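Lectin 2 (Agrocybe aegerita, PDB 4TQJ) is a sugar-binding lectin, probably a beta propeller, that specifically recognises N-acetylglucosamine at the non-reducing terminus of glycans. Local coordinates at residues A249-V253 against V265-D271. The protein carries 1 engineered substitution. Residues are numbered along the deposited sequence; the frame is centred on the assembly and turned at random.
Sequences AGCWV and VKLVIND
V253 and V268 meet at about a right angle on the side of an antiparallel hairpin that carries C251 and V253, V253 CG1 lying 3.6 Å from V268 CG2. Beside them C251 turns the same way, its CB resting against V268 CG2 and I269 CB, while F317 touches V268 and I269 from a neighbouring loop; C251, V253 and I269 are buried. Opposite C251 the partner strand spends two residues, V268 and I269, in a classic beta bulge that shifts the register by one and lets two consecutive apolar side chains serve this layer. On the other face of the sheet W252 and L267 form the non-hydrogen-bonded pair. In L267, chi1 of -177° sets CG anti to the backbone N and chi2 of 82° then turns CD1 over the indole in a CH-pi contact, 3.8 Å from the centroid of the five-membered ring of W252. V265 CG1 packs against W252 CE3, and V265 O reaches the edge of the ring, 3.4 Å from W252 CZ3.

Four backbone hydrogen bonds join the strands. C251 N donates to I269 O and C251 O accepts from V268 N (2.8 Å), so both main-chain polar atoms of C251 are engaged across the bulge; V253 N bonds to K266 O, and K266 N returns to V253 O at 2.9 Å. Just before the strand, G250 lies close to the main chain of I269 and N270, its CA approaching I269 O at 3.3 Å in a CA-H...O contact; having no side chain lets the chains come this near. N270 centres an inverse gamma turn, beyond which D271 OD1 is hydrogen-bonded to W278 NE1. The chemistry implies an outer blade hairpin held by main-chain bonds, with V253, C251, V268 and I269 packed together on one side and an indole-leucine pair on the more exposed other.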
# COMPACT_ATOMS: atom_id res chain seq x y z
N ALA A 249 -25.23 16.78 -28.70
CA ALA A 249 -24.27 16.99 -29.80
C ALA A 249 -22.89 16.45 -29.47
O ALA A 249 -22.07 16.27 -30.37
CB ALA A 249 -24.19 18.48 -30.19
N GLY A 250 -22.63 16.15 -28.19
CA GLY A 250 -21.31 15.70 -27.77
C GLY A 250 -20.99 16.10 -26.33
O GLY A 250 -21.91 16.20 -25.53
N CYS A 251 -19.72 16.31 -26.01
CA CYS A 251 -19.31 16.73 -24.66
C CYS A 251 -19.14 18.24 -24.55
O CYS A 251 -18.39 18.86 -25.32
CB CYS A 251 -18.01 16.06 -24.24
SG CYS A 251 -18.04 14.27 -24.29
N TRP A 252 -19.83 18.80 -23.56
CA TRP A 252 -19.79 20.22 -23.26
C TRP A 252 -19.02 20.45 -21.97
O TRP A 252 -19.23 19.73 -20.99
CB TRP A 252 -21.22 20.70 -23.04
CG TRP A 252 -22.03 20.73 -24.29
CD1 TRP A 252 -22.79 19.71 -24.81
CD2 TRP A 252 -22.16 21.83 -25.19
NE1 TRP A 252 -23.38 20.12 -25.99
CE2 TRP A 252 -23.01 21.42 -26.24
CE3 TRP A 252 -21.63 23.13 -25.21
CZ2 TRP A 252 -23.35 22.27 -27.30
CZ3 TRP A 252 -21.96 23.97 -26.28
CH2 TRP A 252 -22.82 23.53 -27.30
N VAL A 253 -18.12 21.43 -21.94
CA VAL A 253 -17.48 21.80 -20.68
C VAL A 253 -17.52 23.29 -20.35
O VAL A 253 -17.61 24.14 -21.24
CB VAL A 253 -16.03 21.23 -20.50
CG1 VAL A 253 -15.72 20.09 -21.46
CG2 VAL A 253 -15.00 22.33 -20.59
N VAL A 265 -19.97 27.72 -21.65
CA VAL A 265 -20.12 26.29 -21.88
C VAL A 265 -19.90 25.96 -23.35
O VAL A 265 -20.68 26.37 -24.21
CB VAL A 265 -21.51 25.84 -21.45
CG1 VAL A 265 -21.73 24.37 -21.77
CG2 VAL A 265 -21.72 26.14 -19.97
N LYS A 266 -18.83 25.21 -23.63
CA LYS A 266 -18.40 24.96 -25.00
C LYS A 266 -18.40 23.47 -25.36
O LYS A 266 -18.15 22.63 -24.51
CB LYS A 266 -17.00 25.53 -25.24
CG LYS A 266 -16.86 27.01 -24.90
CD LYS A 266 -15.46 27.52 -25.26
CE LYS A 266 -15.10 28.76 -24.45
NZ LYS A 266 -14.43 29.81 -25.27
N LEU A 267 -18.68 23.17 -26.62
CA LEU A 267 -18.62 21.80 -27.12
C LEU A 267 -17.17 21.46 -27.47
O LEU A 267 -16.61 22.03 -28.40
CB LEU A 267 -19.48 21.64 -28.38
CG LEU A 267 -19.49 20.19 -28.90
CD1 LEU A 267 -20.50 19.40 -28.11
CD2 LEU A 267 -19.80 20.07 -30.40
N VAL A 268 -16.57 20.53 -26.72
CA VAL A 268 -15.16 20.22 -26.90
C VAL A 268 -14.91 18.93 -27.68
O VAL A 268 -13.81 18.71 -28.18
CB VAL A 268 -14.44 20.08 -25.55
CG1 VAL A 268 -14.50 21.41 -24.77
CG2 VAL A 268 -15.05 18.95 -24.76
N ILE A 269 -15.91 18.05 -27.71
CA ILE A 269 -15.79 16.77 -28.40
C ILE A 269 -17.15 16.49 -29.05
O ILE A 269 -18.19 16.53 -28.38
CB ILE A 269 -15.52 15.61 -27.42
CG1 ILE A 269 -14.24 15.84 -26.62
CG2 ILE A 269 -15.44 14.27 -28.17
CD1 ILE A 269 -14.17 14.92 -25.41
N ASN A 270 -17.14 16.19 -30.35
CA ASN A 270 -18.40 15.87 -31.03
C ASN A 270 -18.73 14.37 -31.00
O ASN A 270 -19.06 13.76 -32.02
CB ASN A 270 -18.45 16.46 -32.44
CG ASN A 270 -17.58 15.70 -33.43
OD1 ASN A 270 -16.71 14.91 -33.05
ND2 ASN A 270 -17.81 15.94 -34.73
N ASP A 271 -18.66 13.79 -29.81
CA ASP A 271 -18.94 12.37 -29.61
C ASP A 271 -19.31 12.12 -28.15
O ASP A 271 -19.25 13.03 -27.34
CB ASP A 271 -17.72 11.54 -29.97
CG ASP A 271 -18.09 10.26 -30.70
OD1 ASP A 271 -18.99 9.52 -30.25
OD2 ASP A 271 -17.47 10.00 -31.76